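Local coordinates for hypothetical conserved protein TTC0263 (Thermus thermophilus, PDB 2PL2) that is of unknown function but folds as an all-helical tetratricopeptide-repeat array, a type of scaffold that commonly mediates protein-protein contacts, at residues 37-42 with 67-72; 43-48 with 59-64; 75-80 with 121-126. One frame throughout, in Å; residues are numbered along the deposited sequence.

Contact 1 of 3, residues 37-42 with 67-72; sequences QDPEAL and ARTPRY
In this tetratricopeptide-repeat helix array, Pro39 and Glu40 at the start of helix 39-51 meet Thr69 and Tyr72 in the turn that follows helix 55-68. Asp38 is the N-cap residue, and proline suits the place after it: N-H groups of the first turn have no carbonyl of a preceding turn to bond, so its missing N-H costs nothing, and its fixed phi is close to the helical value. Pro39 points its CB toward the turn; this carbon lies 3.9 Å from Thr69 OG1 and 4.3 Å from Tyr72 CD2. The turn itself is of type I, closed by Tyr72 N giving a hydrogen bond to Thr69 O at 2.9 Å, with Pro70 at its second position, where the fixed phi of proline fits. Tyr72 has CG anti to its own N (chi1 -175°), which swings the ring back across the gap to the first turn of helix 39-51. There the ring passes Pro39 O obliquely, CE2 coming within 4.0 Å of that oxygen. No hydrogen bond joins the two segments, so van der Waals contact carries the meeting. Tyr72 OH rests 3.7 Å from Glu40 CA, near the root of the extended glutamate side chain.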
# COMPACT_ATOMS: atom_id res chain seq x y z
N GLN A 37 -16.77 7.88 -20.74
CA GLN A 37 -17.69 6.98 -20.04
C GLN A 37 -17.08 5.62 -19.76
O GLN A 37 -16.97 5.21 -18.60
CB GLN A 37 -18.96 6.83 -20.88
CG GLN A 37 -18.67 6.50 -22.34
CD GLN A 37 -19.73 7.02 -23.28
OE1 GLN A 37 -20.91 6.67 -23.17
NE2 GLN A 37 -19.33 7.86 -24.23
N ASP A 38 -16.70 4.94 -20.83
CA ASP A 38 -16.11 3.61 -20.79
C ASP A 38 -15.89 3.06 -19.38
O ASP A 38 -14.99 3.49 -18.67
CB ASP A 38 -14.80 3.61 -21.57
CG ASP A 38 -14.42 2.25 -22.07
OD1 ASP A 38 -15.28 1.59 -22.71
OD2 ASP A 38 -13.27 1.82 -21.84
N PRO A 39 -16.72 2.09 -18.97
CA PRO A 39 -16.62 1.48 -17.64
C PRO A 39 -15.31 0.74 -17.38
O PRO A 39 -14.80 0.73 -16.26
CB PRO A 39 -17.84 0.56 -17.59
CG PRO A 39 -17.97 0.13 -19.00
CD PRO A 39 -17.75 1.41 -19.77
N GLU A 40 -14.76 0.11 -18.42
CA GLU A 40 -13.51 -0.63 -18.28
C GLU A 40 -12.36 0.29 -17.85
O GLU A 40 -11.59 -0.07 -16.96
CB GLU A 40 -13.15 -1.35 -19.58
CG GLU A 40 -11.83 -2.09 -19.49
CD GLU A 40 -11.61 -3.08 -20.62
OE1 GLU A 40 -11.89 -2.74 -21.80
OE2 GLU A 40 -11.13 -4.20 -20.33
N ALA A 41 -12.25 1.47 -18.46
CA ALA A 41 -11.20 2.40 -18.06
C ALA A 41 -11.45 2.87 -16.62
O ALA A 41 -10.51 2.90 -15.82
CB ALA A 41 -11.15 3.60 -19.01
N LEU A 42 -12.70 3.21 -16.30
CA LEU A 42 -13.10 3.67 -14.96
C LEU A 42 -12.82 2.60 -13.92
O LEU A 42 -12.48 2.88 -12.78
CB LEU A 42 -14.60 3.99 -14.90
CG LEU A 42 -15.19 5.29 -15.45
CD1 LEU A 42 -16.71 5.23 -15.35
CD2 LEU A 42 -14.65 6.48 -14.67
N ALA A 67 -24.05 2.08 -11.16
CA ALA A 67 -25.22 2.86 -11.50
C ALA A 67 -25.53 2.89 -12.98
O ALA A 67 -26.71 2.86 -13.37
CB ALA A 67 -25.08 4.28 -10.96
N ARG A 68 -24.50 2.94 -13.82
CA ARG A 68 -24.69 2.99 -15.26
C ARG A 68 -24.40 1.66 -15.97
O ARG A 68 -24.70 1.50 -17.15
CB ARG A 68 -23.81 4.08 -15.87
CG ARG A 68 -24.11 5.49 -15.35
CD ARG A 68 -25.49 6.03 -15.80
NE ARG A 68 -25.63 6.15 -17.26
CZ ARG A 68 -24.77 6.79 -18.06
NH1 ARG A 68 -23.70 7.38 -17.55
NH2 ARG A 68 -24.98 6.82 -19.37
N THR A 69 -23.80 0.72 -15.25
CA THR A 69 -23.48 -0.59 -15.81
C THR A 69 -23.61 -1.66 -14.72
O THR A 69 -22.65 -2.34 -14.41
CB THR A 69 -22.06 -0.61 -16.36
OG1 THR A 69 -21.64 0.74 -16.63
CG2 THR A 69 -22.00 -1.40 -17.67
N PRO A 70 -24.81 -1.83 -14.16
CA PRO A 70 -25.09 -2.81 -13.10
C PRO A 70 -24.80 -4.27 -13.48
O PRO A 70 -24.84 -5.16 -12.63
CB PRO A 70 -26.57 -2.57 -12.82
CG PRO A 70 -27.11 -2.25 -14.18
CD PRO A 70 -26.07 -1.31 -14.73
N ARG A 71 -24.53 -4.51 -14.76
CA ARG A 71 -24.25 -5.86 -15.24
C ARG A 71 -22.76 -6.15 -15.27
O ARG A 71 -22.34 -7.30 -15.44
CB ARG A 71 -24.84 -6.05 -16.64
CG ARG A 71 -26.33 -6.33 -16.63
CD ARG A 71 -26.92 -6.34 -18.03
NE ARG A 71 -28.22 -7.00 -18.05
CZ ARG A 71 -28.38 -8.32 -18.00
NH1 ARG A 71 -27.31 -9.11 -17.93
NH2 ARG A 71 -29.60 -8.85 -17.99
N TYR A 72 -21.96 -5.10 -15.09
CA TYR A 72 -20.50 -5.21 -15.08
C TYR A 72 -20.03 -5.50 -13.65
O TYR A 72 -20.34 -4.74 -12.72
CB TYR A 72 -19.89 -3.91 -15.59
CG TYR A 72 -18.39 -3.92 -15.74
CD1 TYR A 72 -17.76 -4.87 -16.53
CD2 TYR A 72 -17.61 -2.92 -15.15
CE1 TYR A 72 -16.38 -4.81 -16.76
CE2 TYR A 72 -16.24 -2.85 -15.38
CZ TYR A 72 -15.63 -3.80 -16.19
OH TYR A 72 -14.29 -3.71 -16.45

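Contact 2 of 3, residues 43-48 with 59-64; sequences YWLART and LENGKT
The carbonyl oxygen of Trp44, just ahead of the Leu45 and Ala46 that touch Asn61, is gripped twice by Thr48. Thr48 N bonds to it at 2.9 Å as part of the helix, and Thr48 OG1 adds a second bond at 2.8 Å to Trp44 O from the opposite face of the carbonyl plane, 38° out of it. Threonine suits this buried place because its hydroxyl, with chi1 near -49°, is satisfied by its own helix. Across the contact the helices come close: Ala46 CB meets Asn61 CB at 3.9 Å, and the CA atoms of Ala46 and Asn61 are 6.1 Å apart. A methyl side chain makes such an approach possible, and a small residue is common at the equivalent place in tetratricopeptide repeats. Asn61 has CG anti to its carbonyl carbon (chi1 -85°), and its amide end lies against the CD2 methyl of Leu45, the two side chains crossing at about a right angle. The pair belongs to a helical hairpin lodged between other helices: Leu45 also packs on Leu25 and Leu32 of helix 21-32, Trp44 stands edge-to-face with Tyr16 of helix 6-17, and Ala46 touches Val78 of helix 73-88.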
# COMPACT_ATOMS: atom_id res chain seq x y z
N TYR A 43 -13.04 1.35 -14.33
CA TYR A 43 -12.80 0.21 -13.46
C TYR A 43 -11.31 0.16 -13.12
O TYR A 43 -10.94 0.15 -11.95
CB TYR A 43 -13.21 -1.09 -14.16
CG TYR A 43 -12.55 -2.33 -13.57
CD1 TYR A 43 -12.94 -2.83 -12.33
CD2 TYR A 43 -11.54 -2.99 -14.25
CE1 TYR A 43 -12.34 -3.96 -11.78
CE2 TYR A 43 -10.92 -4.11 -13.72
CZ TYR A 43 -11.32 -4.60 -12.49
OH TYR A 43 -10.70 -5.72 -11.97
N TRP A 44 -10.47 0.13 -14.16
CA TRP A 44 -9.03 0.07 -13.95
C TRP A 44 -8.53 1.30 -13.22
O TRP A 44 -7.68 1.20 -12.34
CB TRP A 44 -8.31 -0.09 -15.29
CG TRP A 44 -8.35 -1.50 -15.77
CD1 TRP A 44 -9.02 -1.98 -16.86
CD2 TRP A 44 -7.73 -2.63 -15.16
NE1 TRP A 44 -8.85 -3.34 -16.96
CE2 TRP A 44 -8.07 -3.77 -15.93
CE3 TRP A 44 -6.92 -2.80 -14.03
CZ2 TRP A 44 -7.62 -5.05 -15.60
CZ3 TRP A 44 -6.48 -4.08 -13.70
CH2 TRP A 44 -6.83 -5.19 -14.49
N LEU A 45 -9.06 2.46 -13.59
CA LEU A 45 -8.69 3.71 -12.95
C LEU A 45 -8.96 3.58 -11.45
O LEU A 45 -8.09 3.87 -10.63
CB LEU A 45 -9.53 4.87 -13.50
CG LEU A 45 -9.37 6.18 -12.74
CD1 LEU A 45 -7.99 6.77 -13.00
CD2 LEU A 45 -10.46 7.16 -13.16
N ALA A 46 -10.17 3.15 -11.11
CA ALA A 46 -10.55 2.98 -9.73
C ALA A 46 -9.63 1.99 -9.01
O ALA A 46 -9.22 2.23 -7.88
CB ALA A 46 -12.00 2.50 -9.64
N ARG A 47 -9.32 0.87 -9.67
CA ARG A 47 -8.45 -0.14 -9.08
C ARG A 47 -7.10 0.48 -8.76
O ARG A 47 -6.54 0.26 -7.69
CB ARG A 47 -8.26 -1.32 -10.03
CG ARG A 47 -9.37 -2.35 -9.98
CD ARG A 47 -8.96 -3.62 -10.71
NE ARG A 47 -8.11 -4.50 -9.91
CZ ARG A 47 -7.51 -5.59 -10.38
NH1 ARG A 47 -7.68 -5.94 -11.65
NH2 ARG A 47 -6.75 -6.34 -9.58
N THR A 48 -6.59 1.26 -9.70
CA THR A 48 -5.31 1.92 -9.51
C THR A 48 -5.38 2.96 -8.38
O THR A 48 -4.40 3.14 -7.65
CB THR A 48 -4.87 2.60 -10.80
OG1 THR A 48 -4.99 1.66 -11.89
CG2 THR A 48 -3.42 3.06 -10.69
N LEU A 59 -14.26 5.11 -4.67
CA LEU A 59 -15.59 4.77 -4.17
C LEU A 59 -16.60 5.44 -5.10
O LEU A 59 -17.65 4.88 -5.39
CB LEU A 59 -15.76 5.31 -2.75
CG LEU A 59 -17.14 5.18 -2.10
CD1 LEU A 59 -17.38 3.73 -1.66
CD2 LEU A 59 -17.23 6.10 -0.89
N GLU A 60 -16.26 6.63 -5.57
CA GLU A 60 -17.14 7.39 -6.46
C GLU A 60 -17.20 6.79 -7.86
O GLU A 60 -18.24 6.87 -8.52
CB GLU A 60 -16.67 8.85 -6.52
CG GLU A 60 -17.70 9.81 -7.08
CD GLU A 60 -19.08 9.61 -6.45
OE1 GLU A 60 -19.20 9.71 -5.21
OE2 GLU A 60 -20.04 9.36 -7.22
N ASN A 61 -16.10 6.20 -8.31
CA ASN A 61 -16.04 5.57 -9.63
C ASN A 61 -16.75 4.22 -9.60
O ASN A 61 -17.33 3.79 -10.60
CB ASN A 61 -14.59 5.38 -10.08
CG ASN A 61 -14.03 6.62 -10.76
OD1 ASN A 61 -12.81 6.81 -10.81
ND2 ASN A 61 -14.91 7.45 -11.29
N GLY A 62 -16.70 3.54 -8.46
CA GLY A 62 -17.38 2.27 -8.33
C GLY A 62 -18.87 2.54 -8.36
O GLY A 62 -19.63 1.80 -9.00
N LYS A 63 -19.28 3.61 -7.67
CA LYS A 63 -20.68 4.03 -7.61
C LYS A 63 -21.23 4.29 -9.00
O LYS A 63 -22.29 3.81 -9.34
CB LYS A 63 -20.82 5.30 -6.77
CG LYS A 63 -20.88 5.04 -5.26
CD LYS A 63 -20.86 6.34 -4.46
CE LYS A 63 -21.15 6.04 -2.99
NZ LYS A 63 -20.93 7.22 -2.10
N THR A 64 -20.50 5.05 -9.81
CA THR A 64 -20.95 5.36 -11.17
C THR A 64 -20.83 4.15 -12.10
O THR A 64 -21.37 4.15 -13.20
CB THR A 64 -20.17 6.59 -11.75
OG1 THR A 64 -20.19 6.54 -13.18
CG2 THR A 64 -18.75 6.60 -11.27

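Contact 3 of 3, residues 75-80 with 121-126; sequences GYMVLS and HLQRGL
Ser80 and Gln123 form the more enclosed part of this meeting between helix 73-88 and helix 118-130 of the tetratricopeptide-repeat array, while Met77 and the rest of Gln123 make its looser, partly exposed side. At the inner part Ser80 is buried and points toward the other helix; its hydroxyl is anti to the backbone N (chi1 169°), and OG comes to 3.5 Å from Gln123 OE1. A serine suits the place, being short enough to leave room for the glutamine; its side chain also rests on Leu107 of helix 93-113. The CA atoms of Ser80 and Gln123 are still 7.9 Å apart, so the side chains bridge a moderate gap and the backbones stay apart. Gln123 does most of the reaching. Its chi1 of -103° lies off the usual staggered positions, and a bend at chi2 brings the amide oxygen round toward Ser80. On the looser side Met77 does not start out directed at helix 118-130; bends at chi2 and chi3 bring its CE methyl to 4.1 Å from Gln123 CG. Flexible methionine can fill such a place by folding its thioether. The chemistry is therefore mixed: a buried hydroxyl and an amide oxygen lie beside a methyl-methylene contact, which implies that the polar and apolar parts of one glutamine each meet a partner of like character.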
# COMPACT_ATOMS: atom_id res chain seq x y z
N GLY A 75 -17.72 -2.77 -11.22
CA GLY A 75 -18.29 -1.82 -10.28
C GLY A 75 -18.40 -2.34 -8.86
O GLY A 75 -18.00 -1.66 -7.90
N TYR A 76 -18.96 -3.54 -8.71
CA TYR A 76 -19.12 -4.13 -7.39
C TYR A 76 -17.75 -4.45 -6.78
O TYR A 76 -17.53 -4.20 -5.60
CB TYR A 76 -19.94 -5.42 -7.50
CG TYR A 76 -21.27 -5.26 -8.23
CD1 TYR A 76 -22.43 -4.88 -7.55
CD2 TYR A 76 -21.35 -5.46 -9.60
CE1 TYR A 76 -23.63 -4.72 -8.23
CE2 TYR A 76 -22.54 -5.30 -10.28
CZ TYR A 76 -23.69 -4.92 -9.60
OH TYR A 76 -24.87 -4.76 -10.30
N MET A 77 -16.83 -4.98 -7.58
CA MET A 77 -15.50 -5.31 -7.06
C MET A 77 -14.82 -4.04 -6.56
O MET A 77 -14.39 -3.96 -5.41
CB MET A 77 -14.64 -5.99 -8.14
CG MET A 77 -15.09 -7.42 -8.52
SD MET A 77 -14.89 -8.70 -7.21
CE MET A 77 -13.08 -8.71 -7.07
N VAL A 78 -14.74 -3.03 -7.42
CA VAL A 78 -14.12 -1.76 -7.06
C VAL A 78 -14.78 -1.23 -5.79
O VAL A 78 -14.13 -1.01 -4.77
CB VAL A 78 -14.28 -0.74 -8.20
CG1 VAL A 78 -13.90 0.64 -7.72
CG2 VAL A 78 -13.41 -1.15 -9.37
N LEU A 79 -16.09 -1.04 -5.86
CA LEU A 79 -16.90 -0.55 -4.75
C LEU A 79 -16.68 -1.39 -3.50
O LEU A 79 -16.59 -0.87 -2.39
CB LEU A 79 -18.37 -0.57 -5.18
CG LEU A 79 -19.48 0.06 -4.34
CD1 LEU A 79 -19.16 1.51 -4.05
CD2 LEU A 79 -20.78 -0.05 -5.12
N SER A 80 -16.59 -2.70 -3.69
CA SER A 80 -16.39 -3.64 -2.59
C SER A 80 -15.07 -3.43 -1.85
O SER A 80 -15.04 -3.40 -0.62
CB SER A 80 -16.43 -5.07 -3.14
OG SER A 80 -15.98 -5.98 -2.16
N HIS A 121 -16.07 -14.46 -4.52
CA HIS A 121 -16.01 -15.36 -3.38
C HIS A 121 -14.74 -15.12 -2.56
O HIS A 121 -14.73 -15.28 -1.34
CB HIS A 121 -16.09 -16.81 -3.87
CG HIS A 121 -17.42 -17.15 -4.47
ND1 HIS A 121 -18.57 -17.30 -3.71
CD2 HIS A 121 -17.81 -17.31 -5.76
CE1 HIS A 121 -19.59 -17.54 -4.50
NE2 HIS A 121 -19.16 -17.55 -5.76
N LEU A 122 -13.68 -14.70 -3.24
CA LEU A 122 -12.43 -14.40 -2.57
C LEU A 122 -12.65 -13.17 -1.70
O LEU A 122 -12.33 -13.18 -0.50
CB LEU A 122 -11.32 -14.12 -3.59
CG LEU A 122 -10.03 -13.56 -2.96
CD1 LEU A 122 -9.57 -14.50 -1.83
CD2 LEU A 122 -8.94 -13.37 -4.02
N GLN A 123 -13.20 -12.12 -2.31
CA GLN A 123 -13.48 -10.88 -1.60
C GLN A 123 -14.49 -11.12 -0.48
O GLN A 123 -14.35 -10.59 0.62
CB GLN A 123 -14.04 -9.83 -2.55
CG GLN A 123 -13.04 -8.76 -2.96
CD GLN A 123 -12.43 -8.04 -1.78
OE1 GLN A 123 -13.14 -7.57 -0.89
NE2 GLN A 123 -11.10 -7.95 -1.75
N ARG A 124 -15.51 -11.92 -0.76
CA ARG A 124 -16.51 -12.19 0.25
C ARG A 124 -15.86 -12.84 1.46
O ARG A 124 -16.20 -12.51 2.59
CB ARG A 124 -17.61 -13.10 -0.32
CG ARG A 124 -18.88 -13.14 0.53
CD ARG A 124 -19.98 -13.97 -0.14
NE ARG A 124 -19.62 -15.38 -0.26
CZ ARG A 124 -20.37 -16.28 -0.91
NH1 ARG A 124 -21.50 -15.90 -1.48
NH2 ARG A 124 -19.98 -17.54 -0.98
N GLY A 125 -14.92 -13.75 1.22
CA GLY A 125 -14.24 -14.41 2.32
C GLY A 125 -13.37 -13.45 3.12
O GLY A 125 -13.34 -13.48 4.34
N LEU A 126 -12.67 -12.58 2.40
CA LEU A 126 -11.80 -11.59 3.03
C LEU A 126 -12.65 -10.64 3.87
O LEU A 126 -12.19 -10.12 4.89
CB LEU A 126 -11.05 -10.81 1.95
CG LEU A 126 -9.88 -9.91 2.39
CD1 LEU A 126 -9.19 -9.34 1.14
CD2 LEU A 126 -10.38 -8.79 3.29

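Overall arrangement
After helices 6-17 and 21-32 the chain enters helix 39-51, turns back along helix 55-68 and continues into helix 73-88. Contact 2 closes the short loop between the first two of these three, and contact 1 closes a wider one around it; the two meet directly, Leu42 packing on Asn61 and Thr64, and Tyr72 OH on Tyr43. Contact 3 follows in series, enclosing helix 93-113 in its loop. Helix 73-88 links contact 2 to contact 3, with Val78 on Tyr43 and Gly62 and Leu79 on Leu59. Together the contacts tie helices 39-51 and 55-68 to each other, and helix 118-130 to helix 73-88 across helix 93-113.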